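Side-chain contacts in GH127 beta-L-arabinofuranoside (Geobacillus stearothermophilus, PDB 4QK0), which probably hydrolyses beta-L-arabinofuranosidic bonds, releasing L-arabinose from arabinose-containing sugars, as a glycoside hydrolase of family 127: residues Leu101-Ile106 and Val152-Ala157; Asn134-His139 and Glu239-Asp244. One frame throughout, in Å; residues are numbered along the deposited sequence.

Interaction 1. Residues Leu101-Ile106 and Val152-Ala157; sequences LADDVI and VAYFRA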
loop_
_atom_site.group_PDB
_atom_site.type_symbol
_atom_site.label_atom_id
_atom_site.label_comp_id
_atom_site.label_asym_id
_atom_site.label_seq_id
_atom_site.Cartn_x
_atom_site.Cartn_y
_atom_site.Cartn_z
ATOM N N LEU A 101 -13.216 1.384 -44.329
ATOM C CA LEU A 101 -12.186 0.769 -43.495
ATOM C C LEU A 101 -12.788 -0.398 -42.733
ATOM O O LEU A 101 -12.226 -1.460 -42.704
ATOM C CB LEU A 101 -11.604 1.760 -42.497
ATOM C CG LEU A 101 -10.799 2.906 -43.075
ATOM C CD1 LEU A 101 -10.358 3.838 -41.941
ATOM C CD2 LEU A 101 -9.577 2.413 -43.846
ATOM N N ALA A 102 -13.936 -0.174 -42.110
ATOM C CA ALA A 102 -14.608 -1.227 -41.322
ATOM C C ALA A 102 -15.022 -2.391 -42.172
ATOM O O ALA A 102 -14.751 -3.549 -41.833
ATOM C CB ALA A 102 -15.817 -0.648 -40.612
ATOM N N ASP A 103 -15.664 -2.101 -43.303
ATOM C CA ASP A 103 -16.041 -3.179 -44.247
ATOM C C ASP A 103 -14.873 -4.060 -44.668
ATOM O O ASP A 103 -15.038 -5.252 -44.746
ATOM C CB ASP A 103 -16.798 -2.609 -45.468
ATOM C CG ASP A 103 -18.233 -2.131 -45.105
ATOM O OD1 ASP A 103 -18.786 -2.555 -44.061
ATOM O OD2 ASP A 103 -18.784 -1.305 -45.834
ATOM N N ASP A 104 -13.700 -3.467 -44.914
ATOM C CA ASP A 104 -12.531 -4.204 -45.358
ATOM C C ASP A 104 -11.987 -5.069 -44.229
ATOM O O ASP A 104 -11.545 -6.188 -44.464
ATOM C CB ASP A 104 -11.402 -3.257 -45.819
ATOM C CG ASP A 104 -11.734 -2.497 -47.128
ATOM O OD1 ASP A 104 -12.674 -2.905 -47.841
ATOM O OD2 ASP A 104 -11.030 -1.492 -47.445
ATOM N N VAL A 105 -11.973 -4.531 -43.010
ATOM C CA VAL A 105 -11.540 -5.304 -41.864
ATOM C C VAL A 105 -12.473 -6.470 -41.709
ATOM O O VAL A 105 -12.054 -7.594 -41.488
ATOM C CB VAL A 105 -11.560 -4.455 -40.564
ATOM C CG1 VAL A 105 -11.350 -5.313 -39.323
ATOM C CG2 VAL A 105 -10.514 -3.353 -40.638
ATOM N N ILE A 106 -13.758 -6.214 -41.869
ATOM C CA ILE A 106 -14.753 -7.258 -41.709
ATOM C C ILE A 106 -14.548 -8.370 -42.711
ATOM O O ILE A 106 -14.651 -9.559 -42.365
ATOM C CB ILE A 106 -16.172 -6.652 -41.789
ATOM C CG1 ILE A 106 -16.469 -5.867 -40.525
ATOM C CG2 ILE A 106 -17.220 -7.736 -41.955
ATOM C CD1 ILE A 106 -17.635 -4.909 -40.618
ATOM N N VAL A 152 -22.950 -7.012 -33.786
ATOM C CA VAL A 152 -24.302 -6.558 -33.457
ATOM C C VAL A 152 -24.411 -5.055 -33.654
ATOM O O VAL A 152 -25.340 -4.552 -34.316
ATOM C CB VAL A 152 -24.706 -6.926 -32.009
ATOM C CG1 VAL A 152 -26.025 -6.254 -31.606
ATOM C CG2 VAL A 152 -24.839 -8.419 -31.879
ATOM N N ALA A 153 -23.463 -4.331 -33.079
ATOM C CA ALA A 153 -23.490 -2.894 -33.184
ATOM C C ALA A 153 -23.406 -2.408 -34.640
ATOM O O ALA A 153 -24.023 -1.406 -34.998
ATOM C CB ALA A 153 -22.367 -2.259 -32.363
ATOM N N TYR A 154 -22.549 -3.047 -35.409
ATOM C CA TYR A 154 -22.299 -2.638 -36.761
ATOM C C TYR A 154 -23.568 -2.902 -37.608
ATOM O O TYR A 154 -23.921 -2.104 -38.448
ATOM C CB TYR A 154 -21.052 -3.375 -37.320
ATOM C CG TYR A 154 -20.538 -2.748 -38.587
ATOM C CD1 TYR A 154 -19.787 -1.586 -38.543
ATOM C CD2 TYR A 154 -20.848 -3.284 -39.844
ATOM C CE1 TYR A 154 -19.336 -0.972 -39.695
ATOM C CE2 TYR A 154 -20.394 -2.686 -41.006
ATOM C CZ TYR A 154 -19.637 -1.527 -40.925
ATOM O OH TYR A 154 -19.170 -0.885 -42.056
ATOM N N PHE A 155 -24.257 -4.008 -37.351
ATOM C CA PHE A 155 -25.537 -4.244 -38.001
ATOM C C PHE A 155 -26.597 -3.179 -37.710
ATOM O O PHE A 155 -27.244 -2.656 -38.619
ATOM C CB PHE A 155 -26.086 -5.595 -37.610
ATOM C CG PHE A 155 -27.425 -5.857 -38.205
ATOM C CD1 PHE A 155 -27.569 -5.934 -39.594
ATOM C CD2 PHE A 155 -28.543 -5.973 -37.410
ATOM C CE1 PHE A 155 -28.807 -6.134 -40.171
ATOM C CE2 PHE A 155 -29.791 -6.188 -37.981
ATOM C CZ PHE A 155 -29.918 -6.275 -39.353
ATOM N N ARG A 156 -26.760 -2.845 -36.456
ATOM C CA ARG A 156 -27.749 -1.857 -36.041
ATOM C C ARG A 156 -27.434 -0.533 -36.621
ATOM O O ARG A 156 -28.352 0.222 -36.898
ATOM C CB ARG A 156 -27.837 -1.722 -34.499
ATOM C CG ARG A 156 -28.386 -2.974 -33.871
ATOM C CD ARG A 156 -28.646 -2.894 -32.383
ATOM N NE ARG A 156 -29.845 -3.700 -32.210
ATOM C CZ ARG A 156 -30.105 -4.513 -31.206
ATOM N NH1 ARG A 156 -29.238 -4.641 -30.204
ATOM N NH2 ARG A 156 -31.265 -5.184 -31.228
ATOM N N ALA A 157 -26.154 -0.237 -36.817
ATOM C CA ALA A 157 -25.766 1.078 -37.339
ATOM C C ALA A 157 -25.856 1.201 -38.842
ATOM O O ALA A 157 -26.124 2.275 -39.353
ATOM C CB ALA A 157 -24.317 1.410 -36.934
#
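Ala102 and Tyr154 mark the nearest approach of two helical segments, their CA atoms 9.1 Å apart, where helix 96-112 passes helix 140-158 in the catalytic domain of this GH127 enzyme. The axes of 101-106 and 152-157 run closer to antiparallel than parallel, at 136°, and come no nearer than 12.8 Å. That is too wide for backbone-to-backbone packing, and a single long side chain, that of Tyr154, spans the distance. With CG anti to the backbone N (chi1 -166°), the tyrosine sends its ring across to the other helix, where three residues receive it. Ile106 lies over one face: its CD1 sits 3.8 Å from the ring centroid, displaced toward the CE2 rim, in a CH-pi contact. Ala102 CB meets the ring obliquely, 3.7 Å from Tyr154 CE1, on the same side of its plane as Ile106 CD1 but toward the opposite flank. At the far end the phenol OH donates a 2.6 Å hydrogen bond to Asp103 OD1. This oxygen lies near the plane of the ring, whereas the hydroxyl reaches it from 54° above the carboxylate plane, the two flat groups standing almost perpendicular. The second carboxylate oxygen, OD2, forms a salt bridge with Lys160, just beyond the end of helix 140-158, and Leu83 of helix 76-92 packs on Ala102. A phenylalanine in place of Tyr154 would probably keep the contacts with Ala102 and Ile106 but leave Asp103 OD1 without its phenol donor. The contact thus joins an apolar seat for the ring to a directed polar bond at its end, so that the aspartate binds the phenol through one oxygen and the lysine through the other, a pairing likely to favour its ionised form.

Interaction 2. Residues Asn134-His139 and Glu239-Asp244; sequences NLRDNH and EPFWYD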
loop_
_atom_site.group_PDB
_atom_site.type_symbol
_atom_site.label_atom_id
_atom_site.label_comp_id
_atom_site.label_asym_id
_atom_site.label_seq_id
_atom_site.Cartn_x
_atom_site.Cartn_y
_atom_site.Cartn_z
ATOM N N ASN A 134 -7.001 -23.886 -22.807
ATOM C CA ASN A 134 -6.738 -22.951 -21.714
ATOM C C ASN A 134 -7.690 -21.772 -21.720
ATOM O O ASN A 134 -7.349 -20.618 -22.017
ATOM C CB ASN A 134 -5.278 -22.461 -21.692
ATOM C CG ASN A 134 -4.930 -21.787 -20.364
ATOM O OD1 ASN A 134 -5.811 -21.388 -19.587
ATOM N ND2 ASN A 134 -3.645 -21.663 -20.099
ATOM N N LEU A 135 -8.909 -22.091 -21.317
ATOM C CA LEU A 135 -9.975 -21.098 -21.152
ATOM C C LEU A 135 -9.728 -20.215 -19.959
ATOM O O LEU A 135 -10.214 -19.088 -19.914
ATOM C CB LEU A 135 -11.339 -21.814 -20.995
ATOM C CG LEU A 135 -12.074 -22.267 -22.287
ATOM C CD1 LEU A 135 -12.506 -21.056 -23.069
ATOM C CD2 LEU A 135 -11.200 -23.161 -23.163
ATOM N N ARG A 136 -9.026 -20.728 -18.967
ATOM C CA ARG A 136 -8.748 -19.939 -17.749
ATOM C C ARG A 136 -7.964 -18.673 -18.103
ATOM O O ARG A 136 -8.269 -17.615 -17.593
ATOM C CB ARG A 136 -7.939 -20.747 -16.741
ATOM C CG ARG A 136 -7.862 -20.069 -15.386
ATOM C CD ARG A 136 -6.817 -20.722 -14.486
ATOM N NE ARG A 136 -5.507 -20.580 -15.059
ATOM C CZ ARG A 136 -4.441 -21.293 -14.716
ATOM N NH1 ARG A 136 -4.543 -22.218 -13.783
ATOM N NH2 ARG A 136 -3.266 -21.097 -15.353
ATOM N N ASP A 137 -7.014 -18.791 -19.029
ATOM C CA ASP A 137 -6.102 -17.693 -19.326
ATOM C C ASP A 137 -6.178 -17.117 -20.716
ATOM O O ASP A 137 -5.883 -15.941 -20.872
ATOM C CB ASP A 137 -4.629 -18.149 -19.158
ATOM C CG ASP A 137 -4.329 -18.678 -17.758
ATOM O OD1 ASP A 137 -4.999 -18.261 -16.783
ATOM O OD2 ASP A 137 -3.426 -19.521 -17.657
ATOM N N ASN A 138 -6.508 -17.909 -21.738
ATOM C CA ASN A 138 -6.271 -17.410 -23.101
ATOM C C ASN A 138 -7.431 -16.707 -23.842
ATOM O O ASN A 138 -7.283 -16.395 -25.021
ATOM C CB ASN A 138 -5.632 -18.469 -23.926
ATOM C CG ASN A 138 -4.242 -18.815 -23.434
ATOM O OD1 ASN A 138 -3.712 -18.178 -22.548
ATOM N ND2 ASN A 138 -3.665 -19.824 -24.007
ATOM N N HIS A 139 -8.521 -16.370 -23.149
ATOM C CA HIS A 139 -9.472 -15.331 -23.605
ATOM C C HIS A 139 -10.204 -15.593 -24.948
ATOM O O HIS A 139 -10.700 -14.678 -25.569
ATOM C CB HIS A 139 -8.754 -13.995 -23.721
ATOM C CG HIS A 139 -8.422 -13.359 -22.419
ATOM N ND1 HIS A 139 -7.543 -13.929 -21.523
ATOM C CD2 HIS A 139 -8.750 -12.148 -21.912
ATOM C CE1 HIS A 139 -7.360 -13.099 -20.507
ATOM N NE2 HIS A 139 -8.118 -12.033 -20.703
ATOM N N GLU A 239 1.860 -25.719 -10.983
ATOM C CA GLU A 239 2.092 -24.435 -10.266
ATOM C C GLU A 239 0.801 -23.910 -9.637
ATOM O O GLU A 239 -0.277 -23.991 -10.240
ATOM C CB GLU A 239 2.654 -23.334 -11.188
ATOM C CG GLU A 239 4.066 -23.553 -11.709
ATOM C CD GLU A 239 4.190 -24.730 -12.674
ATOM O OE1 GLU A 239 5.304 -25.276 -12.782
ATOM O OE2 GLU A 239 3.190 -25.138 -13.311
ATOM N N PRO A 240 0.905 -23.357 -8.420
ATOM C CA PRO A 240 -0.310 -22.755 -7.857
ATOM C C PRO A 240 -0.699 -21.493 -8.654
ATOM O O PRO A 240 0.157 -20.834 -9.273
ATOM C CB PRO A 240 0.081 -22.436 -6.402
ATOM C CG PRO A 240 1.586 -22.480 -6.344
ATOM C CD PRO A 240 2.113 -23.141 -7.590
ATOM N N PHE A 241 -1.986 -21.185 -8.707
ATOM C CA PHE A 241 -2.398 -19.951 -9.391
ATOM C C PHE A 241 -1.744 -18.716 -8.680
ATOM O O PHE A 241 -1.708 -18.666 -7.462
ATOM C CB PHE A 241 -3.946 -19.855 -9.477
ATOM C CG PHE A 241 -4.421 -18.772 -10.422
ATOM C CD1 PHE A 241 -4.141 -18.852 -11.775
ATOM C CD2 PHE A 241 -5.109 -17.669 -9.950
ATOM C CE1 PHE A 241 -4.525 -17.829 -12.649
ATOM C CE2 PHE A 241 -5.502 -16.672 -10.797
ATOM C CZ PHE A 241 -5.206 -16.745 -12.162
ATOM N N TRP A 242 -1.223 -17.751 -9.442
ATOM C CA TRP A 242 -0.530 -16.591 -8.856
ATOM C C TRP A 242 -1.405 -15.791 -7.873
ATOM O O TRP A 242 -0.881 -15.263 -6.891
ATOM C CB TRP A 242 0.042 -15.658 -9.933
ATOM C CG TRP A 242 -1.002 -15.022 -10.819
ATOM C CD1 TRP A 242 -1.523 -15.548 -11.984
ATOM C CD2 TRP A 242 -1.683 -13.774 -10.610
ATOM N NE1 TRP A 242 -2.484 -14.717 -12.498
ATOM C CE2 TRP A 242 -2.618 -13.624 -11.682
ATOM C CE3 TRP A 242 -1.626 -12.791 -9.608
ATOM C CZ2 TRP A 242 -3.442 -12.489 -11.815
ATOM C CZ3 TRP A 242 -2.465 -11.655 -9.724
ATOM C CH2 TRP A 242 -3.357 -11.517 -10.823
ATOM N N TYR A 243 -2.714 -15.680 -8.133
ATOM C CA TYR A 243 -3.584 -14.886 -7.255
ATOM C C TYR A 243 -3.965 -15.702 -6.039
ATOM O O TYR A 243 -4.469 -16.803 -6.154
ATOM C CB TYR A 243 -4.838 -14.448 -7.993
ATOM C CG TYR A 243 -5.792 -13.566 -7.219
ATOM C CD1 TYR A 243 -5.581 -12.199 -7.109
ATOM C CD2 TYR A 243 -6.950 -14.086 -6.667
ATOM C CE1 TYR A 243 -6.464 -11.373 -6.416
ATOM C CE2 TYR A 243 -7.845 -13.271 -5.988
ATOM C CZ TYR A 243 -7.595 -11.910 -5.850
ATOM O OH TYR A 243 -8.500 -11.104 -5.176
ATOM N N ASP A 244 -3.728 -15.133 -4.870
ATOM C CA ASP A 244 -3.862 -15.861 -3.589
ATOM C C ASP A 244 -5.274 -16.412 -3.343
ATOM O O ASP A 244 -5.420 -17.513 -2.844
ATOM C CB ASP A 244 -3.429 -14.956 -2.396
ATOM C CG ASP A 244 -1.907 -14.650 -2.400
ATOM O OD1 ASP A 244 -1.268 -14.601 -3.489
ATOM O OD2 ASP A 244 -1.349 -14.453 -1.308
#
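Phe241 meets the guanidinium of Arg136 where two loops of the helical catalytic domain come together, the first containing an Asx motif at Asn134. The ring's CD1 stands 3.8 Å above the centre of the guanidinium plane, and CE1 lies the same distance from Arg136 NE. The two planes are inclined by 50°, short of a parallel stack. At the ring's edge, near its plane, comes Asp137 OD1, 4.2 Å from Phe241 CE1. The arginine is held by its neighbour in sequence: a bend at chi3 (63°) turns the guanidinium back so that it grips Asp137 side-on, NE to OD1 and NH2 to OD2, the latter at 2.8 Å and on the syn lone pair. A salt bridge from NH1 to Glu237 adds a second acidic partner. Trp242 CD1 lies over one face of the Phe241 ring toward its rim, and His250, outside both segments, also meets this ring. Behind the aspartate, Asn134 fixes the turn, its OD1 accepting from Asp137 N at 2.9 Å while its amide donates to OD2. His139, at the N-cap of helix 140-158, adds a last tie: its ND1 donates to Asp137 O at 2.7 Å, the acceptor lying in the imidazole plane.

From the N terminus, the chain first enters interaction 1 at 101-106 on helix 96-112, then passes through 134-139, the first half of interaction 2. Helix 140-158 follows, and its 152-157 segment closes the first contact over 45 intervening residues. Interaction 2 closes later, at 239-244, across 99 residues that are mostly helical. The segments therefore alternate, and the two closures cross rather than nest. Helix 140-158 relates them: interaction 2 involves the loop leading into its start, whereas interaction 1 uses its last turns. Their nearest atoms are about 17 Å apart; one contact pairs two helices, the other two loops, of the same catalytic domain.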